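Local atomic coordinates of esterase YbfF (Escherichia coli, PDB entry 3BF7), a protein that probably hydrolyses ester and thioester substrates, using an alpha/beta hydrolase core topped by a helical cap. Residues I86-G91 with V110-A115; L199-G204 with L245-R250; S206-E211 with A232-H237. The protein carries 1 engineered substitution. All blocks are in the same frame, centred on the assembly; numbering follows the deposited sequence.

Contact 1 (I86-G91 with V110-A115)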
ATOM      1  N   ILE A  86      -8.121   0.569  -2.186  1.00  6.39           N
ATOM      2  CA  ILE A  86      -7.344   1.702  -1.695  1.00  6.07           C
ATOM      3  C   ILE A  86      -5.951   1.161  -1.383  1.00  5.06           C
ATOM      4  O   ILE A  86      -5.799   0.280  -0.536  1.00  6.04           O
ATOM      5  CB  ILE A  86      -7.956   2.294  -0.404  1.00  7.04           C
ATOM      6  CG1 ILE A  86      -9.380   2.784  -0.682  1.00  7.85           C
ATOM      7  CG2 ILE A  86      -7.085   3.431   0.116  1.00  8.27           C
ATOM      8  CD1 ILE A  86     -10.097   3.349   0.536  1.00 10.21           C
ATOM      9  N   GLY A  87      -4.937   1.675  -2.069  1.00  5.59           N
ATOM     10  CA  GLY A  87      -3.593   1.188  -1.831  1.00  6.00           C
ATOM     11  C   GLY A  87      -2.573   2.286  -1.644  1.00  5.71           C
ATOM     12  O   GLY A  87      -2.629   3.333  -2.303  1.00  6.21           O
ATOM     13  N   HIS A  88      -1.640   2.049  -0.728  1.00  5.78           N
ATOM     14  CA  HIS A  88      -0.568   2.994  -0.460  1.00  5.98           C
ATOM     15  C   HIS A  88       0.733   2.524  -1.106  1.00  5.66           C
ATOM     16  O   HIS A  88       1.156   1.380  -0.908  1.00  5.99           O
ATOM     17  CB  HIS A  88      -0.325   3.136   1.043  1.00  6.41           C
ATOM     18  CG  HIS A  88       0.863   3.985   1.376  1.00  6.19           C
ATOM     19  ND1 HIS A  88       1.948   3.509   2.082  1.00  6.50           N
ATOM     20  CD2 HIS A  88       1.143   5.277   1.079  1.00  6.92           C
ATOM     21  CE1 HIS A  88       2.845   4.473   2.204  1.00  7.26           C
ATOM     22  NE2 HIS A  88       2.381   5.555   1.604  1.00  6.23           N
ATOM     23  N   SER A  89       1.353   3.410  -1.882  1.00  6.10           N
ATOM     24  CA  SER A  89       2.640   3.140  -2.512  1.00  6.47           C
ATOM     25  C   SER A  89       2.659   1.797  -3.251  1.00  6.18           C
ATOM     26  O   SER A  89       1.905   1.629  -4.201  1.00  6.06           O
ATOM     27  CB  SER A  89       3.733   3.210  -1.439  1.00  7.51           C
ATOM     28  OG  SER A  89       4.955   3.678  -1.981  1.00  6.73           O
ATOM     29  N   MET A  90       3.510   0.854  -2.844  1.00  6.59           N
ATOM     30  CA  MET A  90       3.551  -0.453  -3.511  1.00  6.86           C
ATOM     31  C   MET A  90       2.139  -1.040  -3.638  1.00  6.01           C
ATOM     32  O   MET A  90       1.787  -1.621  -4.665  1.00  5.94           O
ATOM     33  CB  MET A  90       4.446  -1.421  -2.726  1.00  6.86           C
ATOM     34  CG  MET A  90       4.461  -2.850  -3.255  1.00  8.05           C
ATOM     35  SD  MET A  90       5.342  -3.972  -2.147  1.00  8.92           S
ATOM     36  CE  MET A  90       4.118  -4.147  -0.830  1.00  9.38           C
ATOM     37  N   GLY A  91       1.342  -0.885  -2.583  1.00  5.88           N
ATOM     38  CA  GLY A  91      -0.026  -1.382  -2.594  1.00  6.47           C
ATOM     39  C   GLY A  91      -0.860  -0.650  -3.629  1.00  5.59           C
ATOM     40  O   GLY A  91      -1.765  -1.225  -4.232  1.00  6.65           O
ATOM     41  N   VAL A 110      -8.344   4.184  -5.222  1.00  5.80           N
ATOM     42  CA  VAL A 110      -7.613   5.248  -4.545  1.00  5.50           C
ATOM     43  C   VAL A 110      -6.156   4.820  -4.421  1.00  5.22           C
ATOM     44  O   VAL A 110      -5.865   3.738  -3.906  1.00  6.26           O
ATOM     45  CB  VAL A 110      -8.163   5.513  -3.126  1.00  6.07           C
ATOM     46  CG1 VAL A 110      -7.392   6.652  -2.471  1.00  7.44           C
ATOM     47  CG2 VAL A 110      -9.644   5.852  -3.193  1.00  7.01           C
ATOM     48  N   ALA A 111      -5.249   5.667  -4.896  1.00  5.20           N
ATOM     49  CA  ALA A 111      -3.817   5.398  -4.838  1.00  5.59           C
ATOM     50  C   ALA A 111      -3.194   6.493  -3.982  1.00  5.31           C
ATOM     51  O   ALA A 111      -3.220   7.670  -4.351  1.00  5.90           O
ATOM     52  CB  ALA A 111      -3.222   5.410  -6.238  1.00  7.16           C
ATOM     53  N   ILE A 112      -2.633   6.100  -2.843  1.00  5.42           N
ATOM     54  CA  ILE A 112      -2.035   7.043  -1.904  1.00  5.96           C
ATOM     55  C   ILE A 112      -0.529   7.188  -2.120  1.00  5.29           C
ATOM     56  O   ILE A 112       0.218   6.204  -2.075  1.00  5.87           O
ATOM     57  CB  ILE A 112      -2.326   6.619  -0.442  1.00  6.13           C
ATOM     58  CG1 ILE A 112      -3.837   6.429  -0.251  1.00  6.43           C
ATOM     59  CG2 ILE A 112      -1.811   7.679   0.522  1.00  7.40           C
ATOM     60  CD1 ILE A 112      -4.236   5.918   1.122  1.00  8.83           C
ATOM     61  N   ASP A 113      -0.123   8.436  -2.350  1.00  5.89           N
ATOM     62  CA  ASP A 113       1.251   8.862  -2.621  1.00  5.92           C
ATOM     63  C   ASP A 113       2.057   7.897  -3.473  1.00  5.71           C
ATOM     64  O   ASP A 113       3.088   7.360  -3.053  1.00  6.27           O
ATOM     65  CB  ASP A 113       2.016   9.185  -1.338  1.00  6.61           C
ATOM     66  CG  ASP A 113       3.135  10.179  -1.589  1.00  6.61           C
ATOM     67  OD1 ASP A 113       4.289   9.905  -1.205  1.00  6.76           O
ATOM     68  OD2 ASP A 113       2.850  11.239  -2.192  1.00  7.17           O
ATOM     69  N   ILE A 114       1.590   7.727  -4.701  1.00  6.20           N
ATOM     70  CA  ILE A 114       2.231   6.834  -5.646  1.00  5.61           C
ATOM     71  C   ILE A 114       1.782   7.161  -7.071  1.00  5.72           C
ATOM     72  O   ILE A 114       0.659   7.626  -7.296  1.00  6.89           O
ATOM     73  CB  ILE A 114       1.871   5.358  -5.305  1.00  6.62           C
ATOM     74  CG1 ILE A 114       2.702   4.388  -6.146  1.00  7.28           C
ATOM     75  CG2 ILE A 114       0.383   5.118  -5.520  1.00  8.35           C
ATOM     76  CD1 ILE A 114       4.177   4.413  -5.819  1.00  8.52           C
ATOM     77  N   ALA A 115       2.676   6.932  -8.025  1.00  6.01           N
ATOM     78  CA  ALA A 115       2.379   7.153  -9.435  1.00  5.99           C
ATOM     79  C   ALA A 115       2.732   5.867 -10.178  1.00  6.02           C
ATOM     80  O   ALA A 115       3.611   5.114  -9.749  1.00  6.23           O
ATOM     81  CB  ALA A 115       3.199   8.314  -9.979  1.00  7.15           C
TER

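Contact 2 (L199-G204 with L245-R250)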
ATOM      1  N   LEU A 199      -8.839   8.221  -7.845  1.00  6.48           N
ATOM      2  CA  LEU A 199      -8.329   9.230  -6.926  1.00  6.48           C
ATOM      3  C   LEU A 199      -6.887   8.983  -6.519  1.00  5.89           C
ATOM      4  O   LEU A 199      -6.532   7.882  -6.092  1.00  6.65           O
ATOM      5  CB  LEU A 199      -9.194   9.289  -5.659  1.00  7.27           C
ATOM      6  CG  LEU A 199      -8.739  10.287  -4.584  1.00  7.68           C
ATOM      7  CD1 LEU A 199      -8.892  11.710  -5.107  1.00  9.87           C
ATOM      8  CD2 LEU A 199      -9.559  10.094  -3.313  1.00  8.73           C
ATOM      9  N   PHE A 200      -6.061  10.012  -6.671  1.00  5.69           N
ATOM     10  CA  PHE A 200      -4.665   9.964  -6.267  1.00  6.04           C
ATOM     11  C   PHE A 200      -4.524  10.961  -5.127  1.00  5.72           C
ATOM     12  O   PHE A 200      -4.997  12.095  -5.228  1.00  7.01           O
ATOM     13  CB  PHE A 200      -3.743  10.344  -7.423  1.00  6.50           C
ATOM     14  CG  PHE A 200      -3.661   9.292  -8.480  1.00  6.69           C
ATOM     15  CD1 PHE A 200      -4.719   9.092  -9.361  1.00  7.62           C
ATOM     16  CD2 PHE A 200      -2.566   8.435  -8.538  1.00  7.19           C
ATOM     17  CE1 PHE A 200      -4.692   8.048 -10.283  1.00  9.22           C
ATOM     18  CE2 PHE A 200      -2.531   7.387  -9.456  1.00  8.07           C
ATOM     19  CZ  PHE A 200      -3.596   7.194 -10.327  1.00  8.74           C
ATOM     20  N   ILE A 201      -3.894  10.531  -4.040  1.00  6.00           N
ATOM     21  CA  ILE A 201      -3.705  11.385  -2.873  1.00  6.82           C
ATOM     22  C   ILE A 201      -2.221  11.522  -2.554  1.00  6.29           C
ATOM     23  O   ILE A 201      -1.655  10.723  -1.799  1.00  6.78           O
ATOM     24  CB  ILE A 201      -4.438  10.813  -1.633  1.00  6.21           C
ATOM     25  CG1 ILE A 201      -5.921  10.608  -1.950  1.00  7.68           C
ATOM     26  CG2 ILE A 201      -4.289  11.768  -0.450  1.00  7.83           C
ATOM     27  CD1 ILE A 201      -6.710   9.950  -0.831  1.00  8.04           C
ATOM     28  N   PRO A 202      -1.566  12.533  -3.142  1.00  6.90           N
ATOM     29  CA  PRO A 202      -0.139  12.753  -2.897  1.00  7.03           C
ATOM     30  C   PRO A 202       0.120  13.542  -1.618  1.00  7.29           C
ATOM     31  O   PRO A 202      -0.728  14.315  -1.159  1.00  8.10           O
ATOM     32  CB  PRO A 202       0.311  13.565  -4.115  1.00  8.94           C
ATOM     33  CG  PRO A 202      -0.791  13.382  -5.126  1.00  8.80           C
ATOM     34  CD  PRO A 202      -2.024  13.338  -4.285  1.00  7.76           C
ATOM     35  N   GLY A 203       1.297  13.330  -1.042  1.00  7.95           N
ATOM     36  CA  GLY A 203       1.688  14.097   0.121  1.00  8.12           C
ATOM     37  C   GLY A 203       2.377  15.331  -0.441  1.00  9.30           C
ATOM     38  O   GLY A 203       3.214  15.219  -1.338  1.00  9.32           O
ATOM     39  N   GLY A 204       2.024  16.506   0.074  1.00  9.13           N
ATOM     40  CA  GLY A 204       2.620  17.744  -0.402  1.00 12.13           C
ATOM     41  C   GLY A 204       4.123  17.823  -0.221  1.00 11.01           C
ATOM     42  O   GLY A 204       4.802  18.549  -0.954  1.00 13.06           O
ATOM     43  N   LEU A 245      -9.089  10.876   4.642  1.00  7.08           N
ATOM     44  CA  LEU A 245     -10.455  10.368   4.662  1.00  7.65           C
ATOM     45  C   LEU A 245     -11.449  11.339   4.032  1.00  7.69           C
ATOM     46  O   LEU A 245     -12.394  10.911   3.374  1.00  7.70           O
ATOM     47  CB  LEU A 245     -10.875  10.017   6.093  1.00  7.74           C
ATOM     48  CG  LEU A 245     -10.276   8.704   6.609  1.00  8.79           C
ATOM     49  CD1 LEU A 245     -10.444   8.623   8.114  1.00  9.68           C
ATOM     50  CD2 LEU A 245     -10.942   7.518   5.918  1.00 10.02           C
ATOM     51  N   ARG A 246     -11.244  12.640   4.217  1.00  7.21           N
ATOM     52  CA  ARG A 246     -12.150  13.609   3.604  1.00  7.26           C
ATOM     53  C   ARG A 246     -12.065  13.477   2.082  1.00  7.32           C
ATOM     54  O   ARG A 246     -13.080  13.518   1.386  1.00  7.48           O
ATOM     55  CB  ARG A 246     -11.792  15.042   4.021  1.00  8.20           C
ATOM     56  CG  ARG A 246     -12.103  15.371   5.478  1.00  8.59           C
ATOM     57  CD  ARG A 246     -12.206  16.879   5.700  1.00  9.08           C
ATOM     58  NE  ARG A 246     -10.954  17.573   5.415  1.00 10.81           N
ATOM     59  CZ  ARG A 246      -9.935  17.675   6.263  1.00 11.10           C
ATOM     60  NH1 ARG A 246     -10.007  17.131   7.471  1.00 11.64           N
ATOM     61  NH2 ARG A 246      -8.832  18.316   5.897  1.00 12.84           N
ATOM     62  N   ALA A 247     -10.847  13.307   1.569  1.00  7.74           N
ATOM     63  CA  ALA A 247     -10.647  13.165   0.131  1.00  8.09           C
ATOM     64  C   ALA A 247     -11.265  11.862  -0.366  1.00  7.75           C
ATOM     65  O   ALA A 247     -11.933  11.831  -1.399  1.00  7.74           O
ATOM     66  CB  ALA A 247      -9.156  13.202  -0.195  1.00  9.22           C
ATOM     67  N   ILE A 248     -11.044  10.783   0.375  1.00  7.46           N
ATOM     68  CA  ILE A 248     -11.592   9.489  -0.005  1.00  8.04           C
ATOM     69  C   ILE A 248     -13.115   9.523  -0.059  1.00  7.34           C
ATOM     70  O   ILE A 248     -13.712   9.113  -1.052  1.00  7.85           O
ATOM     71  CB  ILE A 248     -11.134   8.379   0.980  1.00  7.58           C
ATOM     72  CG1 ILE A 248      -9.639   8.103   0.786  1.00  7.83           C
ATOM     73  CG2 ILE A 248     -11.951   7.106   0.766  1.00  8.88           C
ATOM     74  CD1 ILE A 248      -9.052   7.149   1.806  1.00  9.58           C
ATOM     75  N   ARG A 249     -13.750  10.026   0.993  1.00  8.01           N
ATOM     76  CA  ARG A 249     -15.203  10.065   1.015  1.00  9.04           C
ATOM     77  C   ARG A 249     -15.812  10.998  -0.026  1.00  8.28           C
ATOM     78  O   ARG A 249     -16.885  10.714  -0.554  1.00  9.16           O
ATOM     79  CB  ARG A 249     -15.703  10.385   2.426  1.00 10.22           C
ATOM     80  CG  ARG A 249     -15.559   9.183   3.361  1.00 11.93           C
ATOM     81  CD  ARG A 249     -16.194   9.421   4.714  1.00 11.36           C
ATOM     82  NE  ARG A 249     -16.183   8.227   5.560  1.00 11.56           N
ATOM     83  CZ  ARG A 249     -16.936   7.148   5.359  1.00 13.02           C
ATOM     84  NH1 ARG A 249     -17.771   7.092   4.331  1.00 14.88           N
ATOM     85  NH2 ARG A 249     -16.871   6.130   6.208  1.00 12.30           N
ATOM     86  N   ARG A 250     -15.140  12.100  -0.335  1.00  8.21           N
ATOM     87  CA  ARG A 250     -15.656  13.005  -1.356  1.00  8.84           C
ATOM     88  C   ARG A 250     -15.721  12.228  -2.676  1.00  8.63           C
ATOM     89  O   ARG A 250     -16.694  12.317  -3.424  1.00  9.28           O
ATOM     90  CB  ARG A 250     -14.735  14.217  -1.513  1.00 10.74           C
ATOM     91  CG  ARG A 250     -15.126  15.126  -2.666  1.00 13.51           C
ATOM     92  CD  ARG A 250     -14.135  16.258  -2.848  1.00 19.30           C
ATOM     93  NE  ARG A 250     -14.306  16.926  -4.136  1.00 24.77           N
ATOM     94  CZ  ARG A 250     -13.497  17.870  -4.606  1.00 26.41           C
ATOM     95  NH1 ARG A 250     -12.449  18.266  -3.894  1.00 27.65           N
ATOM     96  NH2 ARG A 250     -13.728  18.413  -5.793  1.00 28.12           N
TER

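Contact 3 (S206-E211 with A232-H237)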
ATOM      1  N   SER A 206       6.190  15.216  -0.521  1.00 10.09           N
ATOM      2  CA  SER A 206       6.714  13.974  -1.078  1.00  9.25           C
ATOM      3  C   SER A 206       6.877  14.090  -2.588  1.00  8.95           C
ATOM      4  O   SER A 206       6.072  14.732  -3.257  1.00  8.89           O
ATOM      5  CB  SER A 206       5.774  12.812  -0.770  1.00  8.51           C
ATOM      6  OG  SER A 206       6.182  11.653  -1.476  1.00  9.32           O
ATOM      7  N   PRO A 207       7.918  13.449  -3.144  1.00  9.34           N
ATOM      8  CA  PRO A 207       8.180  13.489  -4.584  1.00  9.97           C
ATOM      9  C   PRO A 207       7.548  12.348  -5.381  1.00 10.14           C
ATOM     10  O   PRO A 207       7.721  12.279  -6.596  1.00 11.98           O
ATOM     11  CB  PRO A 207       9.695  13.424  -4.641  1.00 11.76           C
ATOM     12  CG  PRO A 207       9.980  12.412  -3.572  1.00 11.90           C
ATOM     13  CD  PRO A 207       9.061  12.847  -2.429  1.00 10.54           C
ATOM     14  N   TYR A 208       6.825  11.456  -4.713  1.00  8.71           N
ATOM     15  CA  TYR A 208       6.224  10.315  -5.401  1.00  7.44           C
ATOM     16  C   TYR A 208       5.238  10.639  -6.522  1.00  6.92           C
ATOM     17  O   TYR A 208       5.133   9.874  -7.484  1.00  7.32           O
ATOM     18  CB  TYR A 208       5.558   9.379  -4.386  1.00  7.13           C
ATOM     19  CG  TYR A 208       6.512   8.436  -3.680  1.00  7.12           C
ATOM     20  CD1 TYR A 208       6.560   7.082  -4.015  1.00  7.43           C
ATOM     21  CD2 TYR A 208       7.350   8.889  -2.660  1.00  8.18           C
ATOM     22  CE1 TYR A 208       7.416   6.199  -3.348  1.00  7.83           C
ATOM     23  CE2 TYR A 208       8.211   8.016  -1.988  1.00  8.42           C
ATOM     24  CZ  TYR A 208       8.236   6.675  -2.335  1.00  8.70           C
ATOM     25  OH  TYR A 208       9.068   5.813  -1.656  1.00  9.59           O
ATOM     26  N   VAL A 209       4.516  11.752  -6.418  1.00  8.34           N
ATOM     27  CA  VAL A 209       3.550  12.105  -7.457  1.00  8.74           C
ATOM     28  C   VAL A 209       3.773  13.504  -8.025  1.00 10.11           C
ATOM     29  O   VAL A 209       2.822  14.225  -8.328  1.00 11.48           O
ATOM     30  CB  VAL A 209       2.090  12.008  -6.939  1.00  8.12           C
ATOM     31  CG1 VAL A 209       1.123  11.896  -8.118  1.00 11.61           C
ATOM     32  CG2 VAL A 209       1.937  10.811  -6.019  1.00 10.36           C
ATOM     33  N   SER A 210       5.035  13.882  -8.181  1.00 11.01           N
ATOM     34  CA  SER A 210       5.370  15.196  -8.717  1.00 11.88           C
ATOM     35  C   SER A 210       5.088  15.297 -10.217  1.00 11.50           C
ATOM     36  O   SER A 210       4.796  14.299 -10.883  1.00 10.55           O
ATOM     37  CB  SER A 210       6.840  15.515  -8.439  1.00 13.46           C
ATOM     38  OG  SER A 210       7.682  14.538  -9.014  1.00 19.11           O
ATOM     39  N   GLU A 211       5.193  16.517 -10.735  1.00 12.16           N
ATOM     40  CA  GLU A 211       4.929  16.824 -12.137  1.00 13.88           C
ATOM     41  C   GLU A 211       5.632  15.971 -13.191  1.00 13.61           C
ATOM     42  O   GLU A 211       5.061  15.712 -14.252  1.00 13.34           O
ATOM     43  CB  GLU A 211       5.246  18.301 -12.397  1.00 16.93           C
ATOM     44  CG  GLU A 211       5.032  18.759 -13.834  1.00 21.85           C
ATOM     45  CD  GLU A 211       3.596  18.605 -14.292  1.00 24.64           C
ATOM     46  OE1 GLU A 211       2.690  19.092 -13.585  1.00 27.68           O
ATOM     47  OE2 GLU A 211       3.375  18.003 -15.362  1.00 27.75           O
ATOM     48  N   ALA A 232       2.356  16.979   4.209  1.00 15.40           N
ATOM     49  CA  ALA A 232       2.405  15.549   4.480  1.00 13.09           C
ATOM     50  C   ALA A 232       3.471  14.836   3.662  1.00 11.41           C
ATOM     51  O   ALA A 232       3.691  15.153   2.493  1.00 11.03           O
ATOM     52  CB  ALA A 232       1.041  14.921   4.215  1.00 13.47           C
ATOM     53  N   GLY A 233       4.126  13.872   4.300  1.00  9.76           N
ATOM     54  CA  GLY A 233       5.148  13.085   3.641  1.00  8.95           C
ATOM     55  C   GLY A 233       4.548  11.872   2.950  1.00  8.02           C
ATOM     56  O   GLY A 233       3.345  11.822   2.686  1.00  8.79           O
ATOM     57  N   HIS A 234       5.389  10.879   2.685  1.00  7.91           N
ATOM     58  CA  HIS A 234       4.973   9.670   1.983  1.00  6.66           C
ATOM     59  C   HIS A 234       3.876   8.839   2.650  1.00  6.87           C
ATOM     60  O   HIS A 234       3.012   8.303   1.960  1.00  6.78           O
ATOM     61  CB  HIS A 234       6.203   8.805   1.710  1.00  7.93           C
ATOM     62  CG  HIS A 234       5.915   7.574   0.911  1.00  6.37           C
ATOM     63  ND1 HIS A 234       5.263   7.604  -0.304  1.00  6.74           N
ATOM     64  CD2 HIS A 234       6.222   6.276   1.141  1.00  7.23           C
ATOM     65  CE1 HIS A 234       5.184   6.378  -0.788  1.00  6.53           C
ATOM     66  NE2 HIS A 234       5.758   5.553   0.068  1.00  7.21           N
ATOM     67  N   TRP A 235       3.912   8.699   3.971  1.00  6.95           N
ATOM     68  CA  TRP A 235       2.867   7.941   4.658  1.00  7.72           C
ATOM     69  C   TRP A 235       1.780   8.945   5.047  1.00  6.96           C
ATOM     70  O   TRP A 235       1.540   9.225   6.225  1.00  7.88           O
ATOM     71  CB  TRP A 235       3.448   7.225   5.885  1.00  7.63           C
ATOM     72  CG  TRP A 235       4.280   6.009   5.528  1.00  8.57           C
ATOM     73  CD1 TRP A 235       3.858   4.708   5.472  1.00  9.09           C
ATOM     74  CD2 TRP A 235       5.661   5.996   5.146  1.00  9.11           C
ATOM     75  NE1 TRP A 235       4.892   3.888   5.081  1.00 10.01           N
ATOM     76  CE2 TRP A 235       6.008   4.652   4.875  1.00  9.67           C
ATOM     77  CE3 TRP A 235       6.638   6.989   5.008  1.00  9.56           C
ATOM     78  CZ2 TRP A 235       7.297   4.279   4.473  1.00 10.76           C
ATOM     79  CZ3 TRP A 235       7.920   6.616   4.608  1.00 11.60           C
ATOM     80  CH2 TRP A 235       8.235   5.270   4.346  1.00 11.59           C
ATOM     81  N   VAL A 236       1.134   9.490   4.018  1.00  8.20           N
ATOM     82  CA  VAL A 236       0.098  10.511   4.179  1.00  9.06           C
ATOM     83  C   VAL A 236      -0.989  10.156   5.184  1.00  8.16           C
ATOM     84  O   VAL A 236      -1.386  10.988   5.999  1.00  8.47           O
ATOM     85  CB  VAL A 236      -0.587  10.826   2.827  1.00 10.25           C
ATOM     86  CG1 VAL A 236      -1.367  12.131   2.934  1.00 10.21           C
ATOM     87  CG2 VAL A 236       0.446  10.905   1.715  1.00 12.80           C
ATOM     88  N   HIS A 237      -1.472   8.921   5.115  1.00  8.73           N
ATOM     89  CA  HIS A 237      -2.529   8.459   6.009  1.00 10.87           C
ATOM     90  C   HIS A 237      -2.089   8.407   7.466  1.00 11.47           C
ATOM     91  O   HIS A 237      -2.915   8.505   8.374  1.00 12.68           O
ATOM     92  CB  HIS A 237      -3.007   7.075   5.577  1.00 10.75           C
ATOM     93  CG  HIS A 237      -1.900   6.084   5.427  1.00  9.79           C
ATOM     94  ND1 HIS A 237      -0.946   6.185   4.438  1.00  9.45           N
ATOM     95  CD2 HIS A 237      -1.569   4.997   6.163  1.00  9.53           C
ATOM     96  CE1 HIS A 237      -0.072   5.203   4.573  1.00  8.79           C
ATOM     97  NE2 HIS A 237      -0.428   4.468   5.612  1.00  8.22           N
TER

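Contact 1 (I86-G91 with V110-A115)
Parallel strands 83-88 and 106-112 meet with their short axes 4.8 Å apart and 16° from parallel. The tight part is the backbone ladder. Gly87 N binds Val110 O at 2.9 Å, Gly87 O accepts from Ile112 N at 2.8 Å, and Ser89 N closes the row on Ile112 O at 3.0 Å, all nearly straight. On the face carrying Ile86, His88, Val110 and Ile112, Ile86 lies alongside Val110, CG1 to CB 3.9 Å, while its side chain crosses that of Ile112 obliquely, CG2 against CD1. The His88 ring, its CG anti to the backbone N, turns across Ile112 and brings CD2 to 3.4 Å from Ile112 O. A side chain at Gly87 would collide with Gly91 O, and Ser89 sits at a strained phi/psi of 50°/-118°; with the GxSxG sequence, this is consistent with a nucleophile elbow.

Ile114 lies against the Ser89 backbone, its CG1 3.5 Å from Ser89 O. The looser part, with no side open to solvent, is the Ser89 hydroxyl, OG nearest across the contact to Ile114 CD1 at 4.0 Å, and Asp113, whose carboxylate turns to Ser206 and His234. Ser89 OG has a weak hydrogen bond to His234 NE2, as expected of a Ser-His-Asp triad. The pair lies mid-sheet, in a beta-alpha-beta unit closed by helix 90-101, with strand 19-22 bonded to Ile86 and His88 and strand 198-201 bonded to Ala111.

Contact 2 (L199-G204 with L245-R250)
Leu199 holds CG anti to its backbone N (chi1 178°), and Ile201 places CG1 anti to its carbonyl carbon with CD1 extended beyond it (chi2 176°); these torsions carry one methyl from each residue across to helix 241-253. Two residues apart on strand 198-201, both point toward the helix. The short axes of strand and helix run almost exactly antiparallel, at 174°, and stay 9.6 Å apart, a separation that side chains alone bridge.

Leu199 works through CD2, which rests on the helix backbone rather than on a side chain. That methyl is 3.5 Å from Ala247 O and 3.9 Å from Ile248 CA, while the Ala247 methyl is a more distant neighbour, CB at 4.4 Å from Leu199 CD2. Ile201 reaches the helix with CD1, which touches Ala247 CB at 4.1 Å and Ile248 CG1 at 3.8 Å. Ile201 and Ile248 cross at about a right angle, so the tip of the first meets the flank of the second. Ala247 points toward the strand, and beside its small methyl Leu199 CD2 reaches the helix backbone. All four residues are buried, with 150 Å² of surface lost between the segments; the side-chain contacts are apolar, and the one polar atom touched, Ala247 O, is met by a methyl.

The arrangement is that of an alpha/beta hydrolase sheet covered on one face by its last long helix. Helix 33-39 lies next to that helix: its Leu35 touches Ile248, and Arg249 forms salt bridges with Asp38 and with Asp42 just beyond it. Within the sheet, strand 106-112 flanks Leu199-Ile201, with Val110 packing against Ile201.

Contact 3 (S206-E211 with A232-H237)
The imidazole of His234 lies flat over one face of the Tyr208 ring, their centroids 3.7 Å apart and their planes 15° from parallel, a face-to-face stack. His234 CE1 stands 3.3 Å above the Tyr208 plane, over the ring centre; seen from the histidine, Tyr208 CZ is offset toward the rim. Trp235 CZ3 meets the edge of the imidazole in its plane, and His234 CD2 in turn lies above a face of the indole, again toward the rim. In this alpha/beta hydrolase fold the loop before helix 236-239 thus presents a histidine whose bonding fits the Ser-His-Asp triad: ND1 binds Asp113 OD1, and NE2 makes a weak hydrogen bond to Ser89 OG.

The first torsion sets CG anti to the backbone N (chi1 -176°) and carries the ring out to Tyr208. The closest carbon-to-nitrogen approaches are from Tyr208 CD2 and CE2, both 3.4 Å from His234 ND1. With the carboxylate at ND1 and the phenol ring over its face, the imidazole's tilt is held from two directions, and the nearby negative charge would probably favour a proton on ND1. An alanine here in place of Tyr208 would remove the ring and would probably leave the imidazole less firmly oriented toward Asp113 and Ser89. Tyr208 itself is gripped by a cation-pi contact with Arg123 and an edge-to-face contact with Tyr119.

Ser206 joins the site through Asp113. Its CB packs 4.0 Å from His234 N, and its OG bonds Asp113 OD1, which it shares with the histidine. That hydroxyl oxygen also receives a weak but straight bond within the loop, from Tyr208 N to Ser206 OG at 3.3 Å and 174°.

In the fold
Contacts 1 and 2 are buried and share one sheet, in which strands 106-112 and 198-201 are neighbours: Ala111 N meets Leu199 O and Asp113 N meets Ile201 O, each at 2.8 Å. Contact 1, nearest the chain centre, is built on backbone hydrogen bonds; contact 2, farther out, joins sheet to helix by aliphatic side chains, with no polar bond between its segments. Contact 3 is only partly buried and belongs to loops, where aromatic stacking and polar groups dominate. It lies about 10 Å from contact 1, centre to centre, and Asp113 joins the two. Contact 3 is nested inside the loop closed by contact 2, and Val209 packs on Pro202.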